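Local coordinates for CaaX farnesyltransferase beta subunit Ram1 (Aspergillus fumigatus, PDB 4L9P), which forms with its alpha subunit a zinc-dependent protein farnesyltransferase, which probably transfers farnesyl from farnesyl diphosphate to a cysteine near the C-terminus of target proteins, at residues Y132-L137 with T170-R175; G405-I410 with T439-V444. All blocks are in the same frame, centred on the assembly; numbering follows the deposited sequence. Where two conformers were deposited one is given.

Contact 1. Residues Y132-L137 with T170-R175; sequences YLYDSL and TRFRER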
loop_
_atom_site.group_PDB
_atom_site.type_symbol
_atom_site.label_atom_id
_atom_site.label_comp_id
_atom_site.label_asym_id
_atom_site.label_seq_id
_atom_site.Cartn_x
_atom_site.Cartn_y
_atom_site.Cartn_z
ATOM N N TYR B 132 -24.810 -7.251 1.561
ATOM C CA TYR B 132 -23.556 -7.976 1.415
ATOM C C TYR B 132 -22.694 -7.766 2.666
ATOM O O TYR B 132 -22.095 -8.721 3.180
ATOM C CB TYR B 132 -22.841 -7.479 0.161
ATOM C CG TYR B 132 -21.567 -8.212 -0.106
ATOM C CD1 TYR B 132 -21.578 -9.417 -0.821
ATOM C CD2 TYR B 132 -20.340 -7.718 0.369
ATOM C CE1 TYR B 132 -20.416 -10.127 -1.065
ATOM C CE2 TYR B 132 -19.147 -8.438 0.133
ATOM C CZ TYR B 132 -19.204 -9.635 -0.600
ATOM O OH TYR B 132 -18.052 -10.336 -0.829
ATOM N N LEU B 133 -22.574 -6.521 3.141
ATOM C CA LEU B 133 -21.680 -6.225 4.257
ATOM C C LEU B 133 -22.225 -6.787 5.567
ATOM O O LEU B 133 -21.460 -7.307 6.387
ATOM C CB LEU B 133 -21.518 -4.710 4.361
ATOM C CG LEU B 133 -20.612 -4.086 3.267
ATOM C CD1 LEU B 133 -20.923 -2.531 3.139
ATOM C CD2 LEU B 133 -19.156 -4.359 3.587
ATOM N N TYR B 134 -23.554 -6.695 5.788
ATOM C CA TYR B 134 -24.112 -7.359 6.959
ATOM C C TYR B 134 -23.862 -8.865 6.905
ATOM O O TYR B 134 -23.475 -9.498 7.905
ATOM C CB TYR B 134 -25.626 -7.075 7.105
ATOM C CG TYR B 134 -25.924 -5.702 7.688
ATOM C CD1 TYR B 134 -25.533 -5.381 8.997
ATOM C CD2 TYR B 134 -26.607 -4.727 6.959
ATOM C CE1 TYR B 134 -25.828 -4.152 9.553
ATOM C CE2 TYR B 134 -26.887 -3.451 7.514
ATOM C CZ TYR B 134 -26.473 -3.177 8.787
ATOM O OH TYR B 134 -26.714 -1.940 9.395
ATOM N N ASP B 135 -24.072 -9.475 5.753
ATOM C CA ASP B 135 -23.836 -10.931 5.668
ATOM C C ASP B 135 -22.372 -11.262 5.945
ATOM O O ASP B 135 -22.069 -12.334 6.465
ATOM C CB ASP B 135 -24.184 -11.499 4.283
ATOM C CG ASP B 135 -25.669 -11.531 4.012
ATOM O OD1 ASP B 135 -26.455 -11.334 4.959
ATOM O OD2 ASP B 135 -26.061 -11.803 2.851
ATOM N N SER B 136 -21.454 -10.339 5.637
ATOM C CA SER B 136 -20.023 -10.647 5.714
ATOM C C SER B 136 -19.570 -10.700 7.155
ATOM O O SER B 136 -18.460 -11.149 7.442
ATOM C CB SER B 136 -19.194 -9.606 4.935
ATOM O OG SER B 136 -19.034 -8.416 5.698
ATOM N N LEU B 137 -20.423 -10.253 8.071
ATOM C CA LEU B 137 -20.083 -10.285 9.499
ATOM C C LEU B 137 -20.524 -11.566 10.172
ATOM O O LEU B 137 -20.334 -11.717 11.384
ATOM C CB LEU B 137 -20.740 -9.105 10.254
ATOM C CG LEU B 137 -19.993 -7.794 9.995
ATOM C CD1 LEU B 137 -20.886 -6.569 10.353
ATOM C CD2 LEU B 137 -18.596 -7.779 10.685
ATOM N N THR B 170 -23.597 1.451 16.079
ATOM C CA THR B 170 -23.657 1.382 17.554
ATOM C C THR B 170 -24.128 0.021 18.022
ATOM O O THR B 170 -23.682 -0.471 19.041
ATOM C CB THR B 170 -24.660 2.451 18.123
ATOM O OG1 THR B 170 -24.163 3.726 17.760
ATOM C CG2 THR B 170 -24.742 2.376 19.635
ATOM N N ARG B 171 -25.085 -0.574 17.319
ATOM C CA ARG B 171 -25.651 -1.823 17.799
ATOM C C ARG B 171 -24.669 -2.953 17.764
ATOM O O ARG B 171 -24.950 -3.974 18.346
ATOM C CB ARG B 171 -26.901 -2.213 17.032
ATOM C CG ARG B 171 -26.634 -2.457 15.521
ATOM C CD ARG B 171 -27.995 -2.715 14.856
ATOM N NE ARG B 171 -27.929 -2.650 13.401
ATOM C CZ ARG B 171 -28.984 -2.820 12.603
ATOM N NH1 ARG B 171 -30.199 -3.063 13.132
ATOM N NH2 ARG B 171 -28.841 -2.740 11.281
ATOM N N PHE B 172 -23.506 -2.775 17.117
ATOM C CA PHE B 172 -22.470 -3.813 17.108
ATOM C C PHE B 172 -21.504 -3.721 18.297
ATOM O O PHE B 172 -20.570 -4.536 18.353
ATOM C CB PHE B 172 -21.650 -3.775 15.803
ATOM C CG PHE B 172 -22.413 -4.357 14.631
ATOM C CD1 PHE B 172 -22.518 -5.739 14.450
ATOM C CD2 PHE B 172 -23.061 -3.551 13.729
ATOM C CE1 PHE B 172 -23.217 -6.291 13.363
ATOM C CE2 PHE B 172 -23.783 -4.109 12.667
ATOM C CZ PHE B 172 -23.880 -5.458 12.486
ATOM N N ARG B 173 -21.699 -2.759 19.217
ATOM C CA ARG B 173 -20.720 -2.603 20.317
ATOM C C ARG B 173 -20.458 -3.904 21.072
ATOM O O ARG B 173 -19.300 -4.306 21.254
ATOM C CB ARG B 173 -21.138 -1.552 21.339
ATOM C CG ARG B 173 -21.046 -0.187 20.848
ATOM C CD ARG B 173 -21.663 0.790 21.891
ATOM N NE ARG B 173 -21.496 2.129 21.353
ATOM C CZ ARG B 173 -21.970 3.198 21.920
ATOM N NH1 ARG B 173 -22.685 3.066 23.053
ATOM N NH2 ARG B 173 -21.727 4.364 21.336
ATOM N N GLU B 174 -21.521 -4.568 21.497
ATOM C CA GLU B 174 -21.307 -5.775 22.282
ATOM C C GLU B 174 -20.609 -6.885 21.529
ATOM O O GLU B 174 -19.743 -7.585 22.091
ATOM C CB GLU B 174 -22.636 -6.279 22.868
ATOM C CG GLU B 174 -23.138 -5.351 23.935
ATOM C CD GLU B 174 -24.403 -5.867 24.680
ATOM O OE1 GLU B 174 -24.865 -7.042 24.475
ATOM O OE2 GLU B 174 -24.949 -5.055 25.473
ATOM N N ARG B 175 -20.972 -7.078 20.263
ATOM C CA ARG B 175 -20.339 -8.148 19.495
ATOM C C ARG B 175 -18.894 -7.788 19.165
ATOM O O ARG B 175 -18.062 -8.672 19.095
ATOM C CB ARG B 175 -21.121 -8.425 18.237
ATOM C CG ARG B 175 -22.516 -8.936 18.562
ATOM C CD ARG B 175 -23.263 -9.316 17.297
ATOM N NE ARG B 175 -22.688 -10.541 16.746
ATOM C CZ ARG B 175 -23.004 -11.044 15.546
ATOM N NH1 ARG B 175 -23.882 -10.411 14.756
ATOM N NH2 ARG B 175 -22.402 -12.154 15.112
HETATM O O HOH W 1 -25.865 -1.387 11.993
#
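Tyr134 and Arg171 form the polar edge of this contact, where the last turn of helix 126-135 meets the 3-10 turn leading into helix 173-183. Arg171 NH2 donates to Tyr134 OH over 3.0 Å with an N-H...O angle of 153°, and the hydroxyl lies in the guanidinium plane, although that plane stands 81° from the phenol ring. A water closes a three-membered polar cluster: it accepts from Arg171 NE at 2.8 Å and donates to Tyr134 OH, also at 2.8 Å. The Arg171 chain can span this gap because it runs extended from CG to NE, after a first torsion that sets CG between the backbone N and the carbonyl carbon (chi1 62°).

The apolar part centres on Phe172. Its ring and that of Tyr134 meet rim to rim, Phe172 CE2 lying 3.7 Å from Tyr134 CE1, without stacking. Leu137 comes tip to tip with Phe172, its CD1 touching ring atom CE1 at 3.8 Å and CZ equally closely.

Arg175 approaches Leu137 O only loosely. In the alpha subunit, Leu44 packs on both Leu137 and Phe172, and the Met42 and Pro43 carbonyls bind the Arg175 guanidinium, which also pairs with Glu138 of its own chain.

Arg171, the water and Glu167 together hold the phenol oxygen in place, while packing against Phe172 and against Leu162 of helix 151-164 bears on the ring itself. The cationic donor would tend to polarise that hydroxyl, and the carboxylate probably offsets some of the positive charge.

Contact 2. Residues G405-I410 with T439-V444; sequences GLTRYI and TGLSTV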
loop_
_atom_site.group_PDB
_atom_site.type_symbol
_atom_site.label_atom_id
_atom_site.label_comp_id
_atom_site.label_asym_id
_atom_site.label_seq_id
_atom_site.Cartn_x
_atom_site.Cartn_y
_atom_site.Cartn_z
ATOM N N GLY B 405 -13.055 10.000 -13.708
ATOM C CA GLY B 405 -12.561 8.664 -14.063
ATOM C C GLY B 405 -12.693 7.654 -12.933
ATOM O O GLY B 405 -13.158 6.524 -13.114
ATOM N N LEU B 406 -12.321 8.074 -11.727
ATOM C CA LEU B 406 -12.380 7.138 -10.610
ATOM C C LEU B 406 -13.805 6.727 -10.305
ATOM O O LEU B 406 -14.104 5.581 -9.983
ATOM C CB LEU B 406 -11.684 7.754 -9.387
ATOM C CG LEU B 406 -11.658 6.832 -8.188
ATOM C CD1 LEU B 406 -10.890 5.547 -8.512
ATOM C CD2 LEU B 406 -11.080 7.554 -6.927
ATOM N N THR B 407 -14.697 7.738 -10.377
ATOM C CA THR B 407 -16.088 7.488 -10.084
ATOM C C THR B 407 -16.722 6.537 -11.122
ATOM O O THR B 407 -17.475 5.615 -10.766
ATOM C CB THR B 407 -16.859 8.801 -10.087
ATOM O OG1 THR B 407 -16.322 9.624 -9.049
ATOM C CG2 THR B 407 -18.321 8.539 -9.727
ATOM N N ARG B 408 -16.392 6.750 -12.397
ATOM C CA ARG B 408 -16.844 5.807 -13.424
ATOM C C ARG B 408 -16.326 4.408 -13.149
ATOM O O ARG B 408 -17.058 3.433 -13.285
ATOM C CB ARG B 408 -16.416 6.239 -14.828
ATOM C CG ARG B 408 -17.113 7.550 -15.255
ATOM C CD ARG B 408 -16.729 7.864 -16.740
ATOM N NE ARG B 408 -17.434 9.104 -17.162
ATOM C CZ ARG B 408 -18.715 9.155 -17.523
ATOM N NH1 ARG B 408 -19.431 8.036 -17.638
ATOM N NH2 ARG B 408 -19.251 10.361 -17.776
ATOM N N TYR B 409 -15.010 4.266 -12.827
ATOM C CA TYR B 409 -14.536 2.935 -12.610
ATOM C C TYR B 409 -15.247 2.259 -11.457
ATOM O O TYR B 409 -15.667 1.124 -11.563
ATOM C CB TYR B 409 -13.034 3.010 -12.302
ATOM C CG TYR B 409 -12.386 1.608 -12.245
ATOM C CD1 TYR B 409 -12.438 0.733 -13.364
ATOM C CD2 TYR B 409 -11.927 1.108 -10.999
ATOM C CE1 TYR B 409 -11.970 -0.553 -13.270
ATOM C CE2 TYR B 409 -11.394 -0.198 -10.901
ATOM C CZ TYR B 409 -11.495 -1.030 -12.013
ATOM O OH TYR B 409 -11.063 -2.332 -11.937
ATOM N N ILE B 410 -15.436 2.956 -10.343
ATOM C CA ILE B 410 -16.095 2.303 -9.208
ATOM C C ILE B 410 -17.552 1.976 -9.502
ATOM O O ILE B 410 -17.979 0.816 -9.323
ATOM C CB ILE B 410 -16.016 3.242 -7.979
ATOM C CG1 ILE B 410 -14.537 3.417 -7.507
ATOM C CG2 ILE B 410 -16.899 2.690 -6.816
ATOM C CD1 ILE B 410 -14.361 4.552 -6.527
ATOM N N THR B 439 -14.649 3.549 0.119
ATOM C CA THR B 439 -13.827 4.580 0.758
ATOM C C THR B 439 -13.357 5.576 -0.317
ATOM O O THR B 439 -13.426 6.802 -0.158
ATOM C CB THR B 439 -12.629 3.930 1.474
ATOM O OG1 THR B 439 -13.099 3.169 2.593
ATOM C CG2 THR B 439 -11.706 4.992 2.004
ATOM N N GLY B 440 -12.887 5.065 -1.458
ATOM C CA GLY B 440 -12.477 5.928 -2.551
ATOM C C GLY B 440 -13.612 6.735 -3.164
ATOM O O GLY B 440 -13.387 7.898 -3.498
ATOM N N LEU B 441 -14.805 6.137 -3.294
ATOM C CA LEU B 441 -15.934 6.905 -3.782
ATOM C C LEU B 441 -16.215 8.057 -2.802
ATOM O O LEU B 441 -16.518 9.182 -3.217
ATOM C CB LEU B 441 -17.118 5.969 -3.913
ATOM C CG LEU B 441 -18.389 6.712 -4.482
ATOM C CD1 LEU B 441 -18.168 7.381 -5.868
ATOM C CD2 LEU B 441 -19.511 5.645 -4.540
ATOM N N SER B 442 -16.109 7.786 -1.501
ATOM C CA SER B 442 -16.359 8.884 -0.534
ATOM C C SER B 442 -15.342 9.988 -0.753
ATOM O O SER B 442 -15.683 11.181 -0.725
ATOM C CB SER B 442 -16.366 8.367 0.891
ATOM O OG SER B 442 -16.633 9.491 1.753
ATOM N N THR B 443 -14.052 9.654 -0.922
ATOM C CA THR B 443 -13.010 10.685 -1.068
ATOM C C THR B 443 -13.333 11.671 -2.172
ATOM O O THR B 443 -13.133 12.877 -2.032
ATOM C CB THR B 443 -11.660 9.997 -1.444
ATOM O OG1 THR B 443 -11.275 9.143 -0.376
ATOM C CG2 THR B 443 -10.515 10.991 -1.802
ATOM N N VAL B 444 -13.849 11.158 -3.301
ATOM C CA VAL B 444 -14.150 12.080 -4.411
ATOM C C VAL B 444 -15.309 13.032 -4.114
ATOM O O VAL B 444 -15.478 14.039 -4.823
ATOM C CB VAL B 444 -14.423 11.381 -5.761
ATOM C CG1 VAL B 444 -13.299 10.427 -6.189
ATOM C CG2 VAL B 444 -15.729 10.678 -5.813
#
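The flat group that Ile410 meets is the Gly440-Leu441 peptide: CD1 sits over one face, almost directly above Leu441 N at 3.6 Å. Leu406 CD2 lies on the same side of that plane, 4.1 Å from the carbonyl Gly440 O. No aromatic ring or guanidinium takes part in the interface. Both methyls lie against the backbone at Gly440, which has no side chain, and the extended end of Ile410 (chi2 167°) carries CD1 there. Leu406 CD2 also packs on Val444 CG1 at 3.7 Å.

Thr407 touches the opposing helix with both branches. Its CG2 meets Leu441 CD1 at 4.0 Å, the two side chains crossing at about a right angle, whereas OG1 rests on Val444 CG2 at 3.5 Å, a van der Waals contact, and finds its polar partner in the Arg403 carbonyl of its own helix. Arg403 NH1 in turn binds Val444 O, a polar tie beside the otherwise apolar seam.

The axes of segments 405-410 and 439-444 come within 9.8 Å, their N-to-C directions 147° apart. Helices 403-413 and 431-444, successive in the chain, are thus antiparallel neighbours, consistent with the alpha-alpha toroid fold of the family.

Contacts 1 and 2 lie in the same toroid domain, with centres 24 Å apart and nearest atoms about 9 Å apart. Helix 431-444 links them: its Thr434 and Ser431 pack on Leu133 and Ser136 of 132-137, while its far half forms one side of contact 2. Helix 151-164 also touches both, through Ala158 on Ser136 and Leu137 and through Leu164 on Thr439 and Ser442. Contact 1 is partly buried, beside the alpha subunit and away from the annotated sites. Contact 2 is wholly buried, with the Ile410 side chain about 11 Å from the zinc ion and that of Leu406 about 14 Å from the bound farnesyl analogue; the zinc ligand His433 belongs to helix 431-444.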